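Sugar ABC transporter substrate-binding protein (Treponema pallidum subsp. pallidum, PDB 5U2P) probably serves as the periplasmic ligand-binding component of an ABC transporter, possibly for a sugar, though its ligand is not established. Local coordinates at residues 43-48 / 338-343; 52-55 / 59-62; 210-215 / 221-226; 252-257 / 261-266; 393-398 / 407-412. All blocks are in the same frame, centred on the assembly; numbering follows the deposited sequence.

Contact 1 (43-48 / 338-343); sequences YSSGLQ and FEEHKG
The first turn of helix 45-58 is where Ser-45 and Glu-340 meet, the acid reaching in from the loop that follows helix 331-337. Glu-340 comes across with its side chain extended beyond CG (chi2 -158°) and brings one carboxylate oxygen to the serine: Ser-45 OG donates to Glu-340 OE2 over a short 2.5 Å. The hydroxyl approaches from above the carboxylate plane, 56° out of it, and Ser-45 CB follows it to 3.1 Å from the same OE2. The other oxygen lies over the backbone of the turn. Glu-340 OE1 is 3.4 Å from Gly-46 N, but the angle is too poor for a hydrogen bond. It also faces Ser-45 O at 3.2 Å, acceptor against acceptor, which gives weight to the weak bond that OE1 receives from Asn-49. Behind the carboxylate, Glu-340 CB rests 3.9 Å from Gly-46 CA, where the absence of a side chain permits the loop to come close.

The helix start carries its own cap. Ser-44 stands at the N-cap position, and its OG accepts from Leu-47 N at 3.2 Å in a fairly straight bond of 166°. With the acid placed beside this turn, the positive end of the helix would probably favour the carboxylate's charge. Around the contact, Leu-47 and Tyr-43 lean on Ile-38 of strand 33-39, Tyr-43 also touches Val-64 of strand 61-67, and His-341 stacks on Phe-337 at the end of helix 331-337 while bonding Asn-134.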
# COMPACT_ATOMS: atom_id res chain seq x y z
N TYR A 43 18.00 -3.01 -9.91
CA TYR A 43 18.50 -3.95 -10.91
C TYR A 43 18.98 -5.20 -10.20
O TYR A 43 20.18 -5.47 -10.12
CB TYR A 43 19.61 -3.33 -11.75
CG TYR A 43 20.07 -4.18 -12.92
CD1 TYR A 43 19.16 -4.94 -13.66
CD2 TYR A 43 21.41 -4.21 -13.30
CE1 TYR A 43 19.58 -5.70 -14.74
CE2 TYR A 43 21.83 -4.97 -14.37
CZ TYR A 43 20.92 -5.72 -15.09
OH TYR A 43 21.35 -6.48 -16.16
N SER A 44 18.02 -5.95 -9.68
CA SER A 44 18.30 -7.10 -8.84
C SER A 44 18.81 -8.30 -9.63
O SER A 44 18.77 -8.32 -10.86
CB SER A 44 17.04 -7.49 -8.08
OG SER A 44 16.00 -7.84 -8.98
N SER A 45 19.28 -9.31 -8.91
CA SER A 45 19.62 -10.57 -9.55
C SER A 45 18.36 -11.14 -10.20
O SER A 45 18.43 -11.78 -11.24
CB SER A 45 20.23 -11.56 -8.54
OG SER A 45 19.47 -11.62 -7.35
N GLY A 46 17.20 -10.86 -9.59
CA GLY A 46 15.93 -11.31 -10.13
C GLY A 46 15.73 -10.83 -11.56
O GLY A 46 15.50 -11.63 -12.48
N LEU A 47 15.83 -9.52 -11.75
CA LEU A 47 15.68 -8.95 -13.09
C LEU A 47 16.82 -9.33 -14.03
O LEU A 47 16.61 -9.49 -15.22
CB LEU A 47 15.57 -7.43 -13.02
CG LEU A 47 14.22 -6.86 -12.57
CD1 LEU A 47 14.26 -5.35 -12.60
CD2 LEU A 47 13.07 -7.37 -13.44
N GLN A 48 18.03 -9.46 -13.51
CA GLN A 48 19.15 -9.84 -14.36
C GLN A 48 18.90 -11.18 -15.00
O GLN A 48 19.07 -11.34 -16.20
CB GLN A 48 20.45 -9.90 -13.56
CG GLN A 48 21.01 -8.54 -13.21
CD GLN A 48 22.15 -8.63 -12.20
OE1 GLN A 48 22.98 -9.54 -12.28
NE2 GLN A 48 22.18 -7.71 -11.24
N PHE A 338 10.42 -14.60 -8.57
CA PHE A 338 10.10 -14.52 -7.15
C PHE A 338 10.84 -15.56 -6.32
O PHE A 338 10.59 -15.68 -5.11
CB PHE A 338 8.59 -14.63 -6.94
CG PHE A 338 7.90 -13.29 -7.00
CD1 PHE A 338 7.45 -12.77 -8.20
CD2 PHE A 338 7.81 -12.50 -5.87
CE1 PHE A 338 6.86 -11.52 -8.26
CE2 PHE A 338 7.22 -11.24 -5.91
CZ PHE A 338 6.74 -10.75 -7.12
N GLU A 339 11.76 -16.29 -6.94
CA GLU A 339 12.74 -17.07 -6.17
C GLU A 339 13.79 -16.12 -5.59
O GLU A 339 14.51 -16.46 -4.66
CB GLU A 339 13.38 -18.15 -7.03
CG GLU A 339 12.43 -19.29 -7.35
CD GLU A 339 13.05 -20.33 -8.26
OE1 GLU A 339 14.24 -20.19 -8.59
OE2 GLU A 339 12.34 -21.28 -8.65
N GLU A 340 13.85 -14.90 -6.14
CA GLU A 340 14.78 -13.87 -5.71
C GLU A 340 14.08 -12.60 -5.23
O GLU A 340 14.47 -11.99 -4.24
CB GLU A 340 15.72 -13.51 -6.86
CG GLU A 340 16.45 -14.70 -7.44
CD GLU A 340 17.72 -14.29 -8.16
OE1 GLU A 340 17.70 -14.25 -9.41
OE2 GLU A 340 18.73 -14.01 -7.48
N HIS A 341 13.05 -12.18 -5.95
CA HIS A 341 12.41 -10.92 -5.65
C HIS A 341 11.54 -11.04 -4.42
O HIS A 341 10.76 -11.98 -4.30
CB HIS A 341 11.59 -10.46 -6.86
CG HIS A 341 11.08 -9.06 -6.75
ND1 HIS A 341 11.92 -7.96 -6.78
CD2 HIS A 341 9.82 -8.57 -6.61
CE1 HIS A 341 11.20 -6.86 -6.65
NE2 HIS A 341 9.93 -7.20 -6.55
N LYS A 342 11.68 -10.08 -3.51
CA LYS A 342 10.93 -10.04 -2.26
C LYS A 342 9.60 -9.33 -2.44
O LYS A 342 9.42 -8.50 -3.36
CB LYS A 342 11.75 -9.35 -1.18
CG LYS A 342 13.15 -9.92 -1.01
CD LYS A 342 13.93 -9.14 0.05
CE LYS A 342 15.31 -9.76 0.32
NZ LYS A 342 16.11 -8.97 1.31
N GLY A 343 8.67 -9.64 -1.55
CA GLY A 343 7.41 -8.92 -1.49
C GLY A 343 6.27 -9.74 -2.03
O GLY A 343 6.44 -10.91 -2.39

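Contact 2 (52-55 / 59-62); sequences TKLE and GIAV
One face of the Glu-55 carboxylate is laid over the backbone of Ala-61, whose CA stands almost straight above the carboxyl carbon, 3.9 Å from Glu-55 CD. Over the same face, Val-62 N is 4.0 Å from Glu-55 OE1, so the acid rests against the strand by van der Waals contact and does not grip it. The side chain gets there fully stretched: its CG is anti to the backbone N (chi1 -179°), and the aliphatic part runs alongside the peptide between Ile-60 and Ala-61, with Glu-55 CB 3.3 Å from Ile-60 O. The same carbonyl receives a CA-H...O contact from the helix, Glu-55 CA to Ile-60 O at 3.1 Å.

Helix and strand here belong to the beta-alpha-beta unit of strand 33-39, helix 45-58 and strand 61-67, in a sheet of strand order 2-1-3-5-4, the arrangement known from class II periplasmic binding proteins. The chain leaves the helix at Gly-59, which has positive phi; its N donates to Glu-55 O in a weak, bent bond of 3.4 Å and 130°.

Beneath the turn the contact becomes apolar. Leu-54 CD2 meets Val-62 CG2 at 3.9 Å, the two side chains crossing at a slant, and Leu-54 CG lies 4.4 Å from Ile-60 CB. Ile-60 and Val-62 continue onto Leu-34 and Val-36 of the adjoining strand, while Leu-54 also touches Ala-324 and Val-327 of helix 318-329 and Tyr-333 of helix 331-337.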
# COMPACT_ATOMS: atom_id res chain seq x y z
N THR A 52 18.31 -12.36 -18.78
CA THR A 52 19.20 -13.37 -19.33
C THR A 52 18.39 -14.47 -20.00
O THR A 52 18.75 -14.92 -21.09
CB THR A 52 20.13 -13.99 -18.26
OG1 THR A 52 20.94 -12.97 -17.68
CG2 THR A 52 21.04 -15.05 -18.87
N LYS A 53 17.31 -14.90 -19.35
CA LYS A 53 16.39 -15.88 -19.92
C LYS A 53 15.76 -15.37 -21.19
O LYS A 53 15.54 -16.12 -22.14
CB LYS A 53 15.28 -16.23 -18.93
CG LYS A 53 15.63 -17.27 -17.89
CD LYS A 53 14.45 -17.56 -16.97
CE LYS A 53 13.33 -18.29 -17.71
NZ LYS A 53 12.20 -18.62 -16.80
N LEU A 54 15.41 -14.10 -21.19
CA LEU A 54 14.77 -13.53 -22.34
C LEU A 54 15.68 -13.62 -23.56
O LEU A 54 15.22 -13.95 -24.66
CB LEU A 54 14.41 -12.07 -22.04
CG LEU A 54 13.22 -11.44 -22.73
CD1 LEU A 54 11.94 -12.21 -22.44
CD2 LEU A 54 13.13 -10.00 -22.25
N GLU A 55 16.95 -13.31 -23.37
CA GLU A 55 17.90 -13.35 -24.48
C GLU A 55 18.16 -14.78 -24.91
O GLU A 55 18.26 -15.06 -26.10
CB GLU A 55 19.22 -12.68 -24.09
CG GLU A 55 20.24 -12.67 -25.22
CD GLU A 55 21.43 -11.77 -24.94
OE1 GLU A 55 21.38 -11.00 -23.97
OE2 GLU A 55 22.41 -11.84 -25.71
N GLY A 59 15.35 -14.80 -27.90
CA GLY A 59 16.18 -14.13 -28.89
C GLY A 59 16.03 -12.63 -28.84
O GLY A 59 16.05 -11.95 -29.86
N ILE A 60 15.86 -12.11 -27.63
CA ILE A 60 15.80 -10.65 -27.45
C ILE A 60 17.04 -10.23 -26.67
O ILE A 60 17.14 -10.49 -25.47
CB ILE A 60 14.52 -10.19 -26.74
CG1 ILE A 60 13.28 -10.64 -27.53
CG2 ILE A 60 14.53 -8.68 -26.60
CD1 ILE A 60 11.96 -10.33 -26.88
N ALA A 61 17.99 -9.63 -27.37
CA ALA A 61 19.19 -9.10 -26.72
C ALA A 61 18.83 -7.83 -25.93
O ALA A 61 18.55 -6.79 -26.52
CB ALA A 61 20.26 -8.80 -27.74
N VAL A 62 18.82 -7.94 -24.61
CA VAL A 62 18.52 -6.81 -23.74
C VAL A 62 19.79 -6.10 -23.30
O VAL A 62 20.72 -6.74 -22.82
CB VAL A 62 17.74 -7.26 -22.48
CG1 VAL A 62 17.38 -6.07 -21.64
CG2 VAL A 62 16.49 -8.05 -22.87

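Contact 3 (210-215 / 221-226); sequences VKRATD and THERAL
A single pair of side chains, Arg-212 and Glu-223, makes the entire contact, although the CA atoms of the two residues are 11.4 Å apart. Arg-212 spans much of the gap with a chain extended from CG to NE, and Glu-223 comes from the opposite direction with its own chain bent at chi2 (-68°). The meeting is side-on and two-pronged: Arg-212 NE donates to Glu-223 OE1 at 2.7 Å, and Arg-212 NH2 to Glu-223 OE2 at 2.8 Å. OE2 uses its syn lone pair, whereas OE1 is met on the syn side but 22° out of the carboxylate plane. The guanidinium and carboxylate planes are only 14° apart, so the two bonds together fix the rotation of both flat groups.

Glu-223 is buried, and the paired bonds from one guanidinium would offset its charge and probably favour the ionised acid. Its side chain touches Leu-209 and Ile-218, while Arg-212 also packs on Ser-217 and shares a backbone hydrogen bond with Ile-218. Glu-223 itself sits at the centre of an inverse gamma turn, and the arrangement is a classic bidentate salt bridge tying a helix end to the loop that leads on to helix 227-238.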
# COMPACT_ATOMS: atom_id res chain seq x y z
N VAL A 210 -6.78 13.57 -1.95
CA VAL A 210 -5.35 13.88 -2.02
C VAL A 210 -5.13 15.06 -2.96
O VAL A 210 -4.35 15.97 -2.68
CB VAL A 210 -4.53 12.66 -2.47
CG1 VAL A 210 -3.06 13.04 -2.64
CG2 VAL A 210 -4.67 11.53 -1.45
N LYS A 211 -5.85 15.05 -4.08
CA LYS A 211 -5.74 16.10 -5.08
C LYS A 211 -6.08 17.47 -4.49
O LYS A 211 -5.31 18.43 -4.62
CB LYS A 211 -6.66 15.79 -6.27
CG LYS A 211 -6.50 16.72 -7.47
CD LYS A 211 -5.13 16.54 -8.12
CE LYS A 211 -5.06 17.18 -9.50
NZ LYS A 211 -5.09 18.67 -9.45
N ARG A 212 -7.23 17.56 -3.83
CA ARG A 212 -7.69 18.87 -3.35
C ARG A 212 -6.91 19.26 -2.10
O ARG A 212 -6.72 20.45 -1.83
CB ARG A 212 -9.21 18.90 -3.11
CG ARG A 212 -9.80 18.00 -2.04
CD ARG A 212 -11.31 18.26 -1.95
NE ARG A 212 -12.04 17.32 -1.10
CZ ARG A 212 -12.49 16.13 -1.50
NH1 ARG A 212 -12.29 15.70 -2.75
NH2 ARG A 212 -13.15 15.36 -0.65
N ALA A 213 -6.41 18.28 -1.35
CA ALA A 213 -5.54 18.60 -0.22
C ALA A 213 -4.21 19.18 -0.74
O ALA A 213 -3.66 20.11 -0.15
CB ALA A 213 -5.29 17.37 0.65
N THR A 214 -3.74 18.63 -1.85
CA THR A 214 -2.43 18.97 -2.39
C THR A 214 -2.42 20.31 -3.12
O THR A 214 -1.43 21.04 -3.01
CB THR A 214 -1.92 17.87 -3.34
OG1 THR A 214 -1.87 16.62 -2.63
CG2 THR A 214 -0.54 18.19 -3.84
N ASP A 215 -3.50 20.65 -3.82
CA ASP A 215 -3.56 21.96 -4.51
C ASP A 215 -4.19 23.05 -3.63
O ASP A 215 -4.42 24.17 -4.09
CB ASP A 215 -4.30 21.83 -5.85
CG ASP A 215 -5.79 21.51 -5.71
OD1 ASP A 215 -6.37 21.67 -4.61
OD2 ASP A 215 -6.39 21.10 -6.73
N THR A 221 -14.37 21.82 6.28
CA THR A 221 -15.71 21.89 6.87
C THR A 221 -16.77 21.40 5.91
O THR A 221 -17.94 21.24 6.27
CB THR A 221 -16.05 23.33 7.32
OG1 THR A 221 -15.96 24.22 6.21
CG2 THR A 221 -15.08 23.77 8.41
N HIS A 222 -16.38 21.16 4.67
CA HIS A 222 -17.27 20.56 3.70
C HIS A 222 -17.13 19.02 3.70
O HIS A 222 -17.94 18.32 3.07
CB HIS A 222 -17.00 21.17 2.32
CG HIS A 222 -17.20 22.66 2.27
ND1 HIS A 222 -16.75 23.51 3.27
CD2 HIS A 222 -17.79 23.46 1.35
CE1 HIS A 222 -17.06 24.76 2.96
NE2 HIS A 222 -17.70 24.75 1.81
N GLU A 223 -16.14 18.49 4.41
CA GLU A 223 -15.85 17.05 4.33
C GLU A 223 -16.72 16.24 5.28
O GLU A 223 -16.20 15.50 6.12
CB GLU A 223 -14.37 16.77 4.61
CG GLU A 223 -13.41 17.51 3.67
CD GLU A 223 -13.49 17.02 2.23
OE1 GLU A 223 -13.14 17.80 1.32
OE2 GLU A 223 -13.89 15.86 2.00
N ARG A 224 -18.04 16.34 5.16
CA ARG A 224 -18.91 15.74 6.16
C ARG A 224 -18.99 14.21 5.99
O ARG A 224 -19.47 13.51 6.90
CB ARG A 224 -20.31 16.37 6.12
CG ARG A 224 -21.07 16.19 4.85
CD ARG A 224 -22.30 17.12 4.80
NE ARG A 224 -22.98 16.99 3.51
CZ ARG A 224 -23.90 16.07 3.23
NH1 ARG A 224 -24.26 15.18 4.15
NH2 ARG A 224 -24.45 16.03 2.03
N ALA A 225 -18.48 13.68 4.88
CA ALA A 225 -18.41 12.24 4.71
C ALA A 225 -17.49 11.65 5.78
O ALA A 225 -17.65 10.49 6.17
CB ALA A 225 -17.91 11.87 3.30
N LEU A 226 -16.54 12.45 6.25
CA LEU A 226 -15.57 12.05 7.27
C LEU A 226 -16.10 12.12 8.69
O LEU A 226 -15.43 11.65 9.63
CB LEU A 226 -14.31 12.92 7.17
CG LEU A 226 -13.27 12.48 6.15
CD1 LEU A 226 -13.90 12.01 4.89
CD2 LEU A 226 -12.30 13.60 5.84

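Contact 4 (252-257 / 261-266); sequences REIIHD and DRIAMY
Ile-254 is wedged between Ile-263 and Tyr-266 in the tight, buried half of this contact, crossing both at about a right angle. Its two branches divide the work: Ile-254 CG2 presses on Tyr-266 CD1 at 3.7 Å, while Ile-254 CD1 meets Ile-263 CD1 at 4.1 Å. Ile-263 CD1 reaches further, to 3.8 Å from Asp-257 CB under the last turn of the helix. Ala-181 of strand 178-181 touches both isoleucines, and Tyr-266 OH is bonded to Ser-183.

Between the two halves runs a Schellman motif, with Asp-261 at positive phi as the C-prime residue: Arg-262 N donates to Asp-257 O at 3.0 Å and 157°, turning the chain from helix 251-258 into strand 263-267. The Asp-261 carboxylate forms a salt bridge with Arg-280.

The outer side is looser. Arg-262, extended from CG to NE, forms a long salt bridge, its NH1 3.7 Å from Asp-257 OD1, with the two flat groups 49° apart. A water lies between them, its bond to Arg-262 NH1 weak and its very short approach to Asp-257 OD1 doubtful. His-256, CG anti to its own N (chi1 -177°), puts its ring edge toward the same NH1, with CE1 3.8 Å away, and ND1 donates weakly to Asp-257 OD1.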
# COMPACT_ATOMS: atom_id res chain seq x y z
N ARG A 252 9.73 -1.20 16.34
CA ARG A 252 10.55 -2.12 17.15
C ARG A 252 9.91 -2.37 18.52
O ARG A 252 10.01 -3.46 19.09
CB ARG A 252 11.97 -1.56 17.31
CG ARG A 252 12.90 -2.37 18.21
CD ARG A 252 13.66 -1.48 19.19
NE ARG A 252 14.73 -0.73 18.53
CZ ARG A 252 16.03 -1.05 18.57
NH1 ARG A 252 16.45 -2.12 19.24
NH2 ARG A 252 16.91 -0.30 17.92
N GLU A 253 9.26 -1.34 19.06
CA GLU A 253 8.62 -1.43 20.36
C GLU A 253 7.33 -2.25 20.29
O GLU A 253 7.07 -3.06 21.17
CB GLU A 253 8.34 -0.02 20.91
CG GLU A 253 9.63 0.74 21.13
CD GLU A 253 9.41 2.14 21.67
OE1 GLU A 253 9.01 3.03 20.88
OE2 GLU A 253 9.66 2.36 22.87
N ILE A 254 6.56 -2.07 19.24
CA ILE A 254 5.38 -2.90 19.00
C ILE A 254 5.77 -4.37 18.91
O ILE A 254 5.14 -5.22 19.51
CB ILE A 254 4.65 -2.48 17.70
CG1 ILE A 254 4.02 -1.09 17.85
CG2 ILE A 254 3.62 -3.53 17.27
CD1 ILE A 254 3.01 -0.96 18.92
N ILE A 255 6.81 -4.67 18.13
CA ILE A 255 7.26 -6.04 17.98
C ILE A 255 7.67 -6.62 19.34
O ILE A 255 7.31 -7.76 19.69
CB ILE A 255 8.43 -6.14 16.98
CG1 ILE A 255 7.97 -5.74 15.58
CG2 ILE A 255 9.00 -7.55 16.97
CD1 ILE A 255 9.10 -5.45 14.61
N HIS A 256 8.44 -5.84 20.09
CA HIS A 256 8.90 -6.25 21.40
C HIS A 256 7.74 -6.62 22.30
O HIS A 256 7.73 -7.70 22.92
CB HIS A 256 9.73 -5.15 22.04
CG HIS A 256 10.31 -5.53 23.36
ND1 HIS A 256 9.60 -5.45 24.53
CD2 HIS A 256 11.55 -5.96 23.69
CE1 HIS A 256 10.38 -5.85 25.53
NE2 HIS A 256 11.57 -6.13 25.04
N ASP A 257 6.73 -5.75 22.35
CA ASP A 257 5.59 -5.98 23.22
C ASP A 257 4.64 -7.07 22.68
O ASP A 257 4.10 -7.86 23.47
CB ASP A 257 4.82 -4.67 23.44
CG ASP A 257 5.62 -3.64 24.25
OD1 ASP A 257 6.56 -4.03 24.96
OD2 ASP A 257 5.27 -2.43 24.18
N ASP A 261 3.23 -10.99 24.47
CA ASP A 261 1.80 -11.10 24.81
C ASP A 261 1.29 -9.87 25.56
O ASP A 261 0.40 -9.97 26.41
CB ASP A 261 1.53 -12.37 25.65
CG ASP A 261 1.74 -13.68 24.89
OD1 ASP A 261 1.99 -13.68 23.67
OD2 ASP A 261 1.62 -14.73 25.54
N ARG A 262 1.84 -8.69 25.24
CA ARG A 262 1.41 -7.45 25.89
C ARG A 262 0.46 -6.62 25.02
O ARG A 262 -0.01 -5.56 25.45
CB ARG A 262 2.63 -6.62 26.28
CG ARG A 262 3.46 -7.23 27.34
CD ARG A 262 4.76 -6.50 27.48
NE ARG A 262 5.62 -7.21 28.41
CZ ARG A 262 6.89 -6.91 28.66
NH1 ARG A 262 7.48 -5.91 28.02
NH2 ARG A 262 7.57 -7.65 29.52
N ILE A 263 0.19 -7.12 23.81
CA ILE A 263 -0.74 -6.49 22.86
C ILE A 263 -1.71 -7.50 22.23
O ILE A 263 -1.29 -8.46 21.59
CB ILE A 263 -0.00 -5.82 21.69
CG1 ILE A 263 1.03 -4.82 22.20
CG2 ILE A 263 -1.02 -5.15 20.72
CD1 ILE A 263 1.89 -4.26 21.08
N ALA A 264 -3.00 -7.23 22.35
CA ALA A 264 -4.02 -8.13 21.81
C ALA A 264 -4.16 -7.95 20.31
O ALA A 264 -4.22 -8.94 19.56
CB ALA A 264 -5.36 -7.89 22.48
N MET A 265 -4.20 -6.69 19.90
CA MET A 265 -4.47 -6.31 18.52
C MET A 265 -3.51 -5.20 18.08
O MET A 265 -3.21 -4.30 18.85
CB MET A 265 -5.91 -5.82 18.36
CG MET A 265 -6.96 -6.87 18.57
SD MET A 265 -8.62 -6.22 18.37
CE MET A 265 -8.73 -5.16 19.81
N TYR A 266 -3.07 -5.27 16.83
CA TYR A 266 -2.27 -4.23 16.21
C TYR A 266 -2.89 -3.90 14.87
O TYR A 266 -3.18 -4.81 14.10
CB TYR A 266 -0.81 -4.69 16.04
CG TYR A 266 -0.03 -3.75 15.14
CD1 TYR A 266 0.42 -2.53 15.61
CD2 TYR A 266 0.17 -4.05 13.81
CE1 TYR A 266 1.13 -1.66 14.78
CE2 TYR A 266 0.84 -3.19 12.97
CZ TYR A 266 1.31 -2.00 13.46
OH TYR A 266 1.98 -1.17 12.60
O HOH W 1 6.72 -3.39 27.28

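Contact 5 (393-398 / 407-412); sequences PDFAAY and HTMLHR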
# COMPACT_ATOMS: atom_id res chain seq x y z
N PRO A 393 -3.98 16.89 7.76
CA PRO A 393 -3.84 17.29 9.16
C PRO A 393 -3.44 16.16 10.07
O PRO A 393 -3.77 15.01 9.81
CB PRO A 393 -5.26 17.77 9.53
CG PRO A 393 -5.98 17.91 8.25
CD PRO A 393 -5.39 16.89 7.35
N ASP A 394 -2.73 16.49 11.15
CA ASP A 394 -2.50 15.55 12.24
C ASP A 394 -3.74 15.58 13.14
O ASP A 394 -3.75 16.25 14.17
CB ASP A 394 -1.24 15.94 13.00
CG ASP A 394 -0.89 14.96 14.09
OD1 ASP A 394 -1.48 13.86 14.14
OD2 ASP A 394 0.01 15.30 14.89
N PHE A 395 -4.80 14.92 12.70
CA PHE A 395 -6.06 14.91 13.43
C PHE A 395 -5.92 14.45 14.88
O PHE A 395 -6.61 14.97 15.77
CB PHE A 395 -7.07 14.01 12.72
CG PHE A 395 -7.69 14.63 11.51
CD1 PHE A 395 -8.52 15.72 11.65
CD2 PHE A 395 -7.48 14.10 10.25
CE1 PHE A 395 -9.10 16.30 10.54
CE2 PHE A 395 -8.06 14.67 9.15
CZ PHE A 395 -8.87 15.77 9.28
N ALA A 396 -5.05 13.48 15.14
CA ALA A 396 -4.92 12.95 16.50
C ALA A 396 -4.43 14.02 17.47
O ALA A 396 -4.73 13.96 18.67
CB ALA A 396 -3.96 11.74 16.52
N ALA A 397 -3.70 15.01 16.96
CA ALA A 397 -3.22 16.09 17.79
C ALA A 397 -4.36 16.95 18.32
O ALA A 397 -4.21 17.62 19.34
CB ALA A 397 -2.24 16.94 17.03
N TYR A 398 -5.50 16.92 17.63
CA TYR A 398 -6.67 17.69 18.05
C TYR A 398 -7.43 17.03 19.20
O TYR A 398 -8.31 17.65 19.81
CB TYR A 398 -7.65 17.87 16.88
CG TYR A 398 -7.08 18.52 15.64
CD1 TYR A 398 -5.91 19.27 15.68
CD2 TYR A 398 -7.72 18.38 14.42
CE1 TYR A 398 -5.39 19.86 14.53
CE2 TYR A 398 -7.22 18.97 13.27
CZ TYR A 398 -6.06 19.71 13.33
OH TYR A 398 -5.56 20.28 12.17
N HIS A 407 -17.07 17.71 14.18
CA HIS A 407 -17.28 19.02 13.60
C HIS A 407 -16.14 19.96 13.96
O HIS A 407 -15.63 20.70 13.12
CB HIS A 407 -18.59 19.66 14.07
CG HIS A 407 -19.83 18.93 13.65
ND1 HIS A 407 -20.75 18.46 14.56
CD2 HIS A 407 -20.35 18.70 12.42
CE1 HIS A 407 -21.77 17.92 13.91
NE2 HIS A 407 -21.55 18.06 12.61
N THR A 408 -15.76 19.95 15.24
CA THR A 408 -14.72 20.83 15.71
C THR A 408 -13.37 20.44 15.11
O THR A 408 -12.59 21.32 14.74
CB THR A 408 -14.66 20.83 17.25
OG1 THR A 408 -15.86 21.45 17.74
CG2 THR A 408 -13.46 21.61 17.74
N MET A 409 -13.10 19.15 14.98
CA MET A 409 -11.87 18.70 14.33
C MET A 409 -11.78 19.20 12.89
O MET A 409 -10.70 19.60 12.44
CB MET A 409 -11.75 17.17 14.38
CG MET A 409 -11.64 16.62 15.79
SD MET A 409 -11.72 14.82 15.84
CE MET A 409 -10.09 14.39 15.20
N LEU A 410 -12.89 19.22 12.17
CA LEU A 410 -12.84 19.70 10.79
C LEU A 410 -12.60 21.21 10.77
O LEU A 410 -11.90 21.70 9.90
CB LEU A 410 -14.11 19.34 10.03
CG LEU A 410 -14.34 17.85 9.78
CD1 LEU A 410 -15.76 17.64 9.25
CD2 LEU A 410 -13.30 17.26 8.82
N HIS A 411 -13.17 21.94 11.73
CA HIS A 411 -12.93 23.38 11.79
C HIS A 411 -11.47 23.67 12.09
O HIS A 411 -10.88 24.59 11.53
CB HIS A 411 -13.81 24.04 12.85
CG HIS A 411 -15.14 24.45 12.34
ND1 HIS A 411 -16.23 23.61 12.35
CD2 HIS A 411 -15.56 25.62 11.79
CE1 HIS A 411 -17.27 24.25 11.84
NE2 HIS A 411 -16.89 25.46 11.49
N ARG A 412 -10.90 22.89 13.00
CA ARG A 412 -9.52 23.10 13.41
C ARG A 412 -8.61 22.83 12.22
O ARG A 412 -7.67 23.58 11.97
CB ARG A 412 -9.16 22.19 14.58
CG ARG A 412 -9.70 22.62 15.94
CD ARG A 412 -9.19 21.73 17.08
NE ARG A 412 -9.73 22.14 18.37
CZ ARG A 412 -9.83 21.34 19.44
NH1 ARG A 412 -9.42 20.09 19.38
NH2 ARG A 412 -10.34 21.80 20.58
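Tyr-398 and Arg-412 run antiparallel alongside each other, so that the tyrosine ring is covered by the aliphatic base of the arginine and not by its charged end. Arg-412 CB stands over the ring, 4.0 Å from the centroid and 12° off the normal, a clear CH-pi contact. The far face receives Asp-394 O, offset toward the rim. Beyond CB the arginine runs on extended to NE, and its guanidinium, 79° from the plane of the ring, turns an edge toward the backbone: Arg-412 NH1 is 2.7 Å from Tyr-398 O. One guanidinium face is backed by Thr-408 CG2.

Met-409 completes the interface. Bent at chi3 (74°), it swings its methyl group to 3.6 Å from Phe-395 O and 3.9 Å from Phe-395 CB, the two side chains crossing at a slant, while Met-409 CB lies 4.2 Å from Tyr-398 CD2. Phe-395 is held in turn by Pro-393 over one face and by Trp-220, whose ring it meets edge-to-face.

Met-409 also touches Leu-230 and Leu-234 of helix 227-238. The loop 393-398, with helical backbone angles at 395-398 after an inverse gamma turn at Asp-394, thus packs on the last modelled helix, 406-417, through a CH-pi contact and a methionine methyl.

Overall arrangement
Contacts 1 and 2 both use helix 45-58, their centres 16 Å apart on one side of the chain's centre; contacts 3 and 5 lie on the opposite side, some 39 to 55 Å from the first pair, centre to centre. Contacts 3 and 5 touch by packing of Leu-410 on the Glu-223 backbone, while contact 4 stands apart. All are partly buried, but their chemistry varies. Contacts 1 and 3 each rest on one glutamate, which meets a serine hydroxyl in the first and an arginine in the second. Contacts 2 and 4 join a helix end to the following strand through apolar packing below and polar groups outside, whereas contact 5 packs an arginine's aliphatic part and a methionine against aromatic residues.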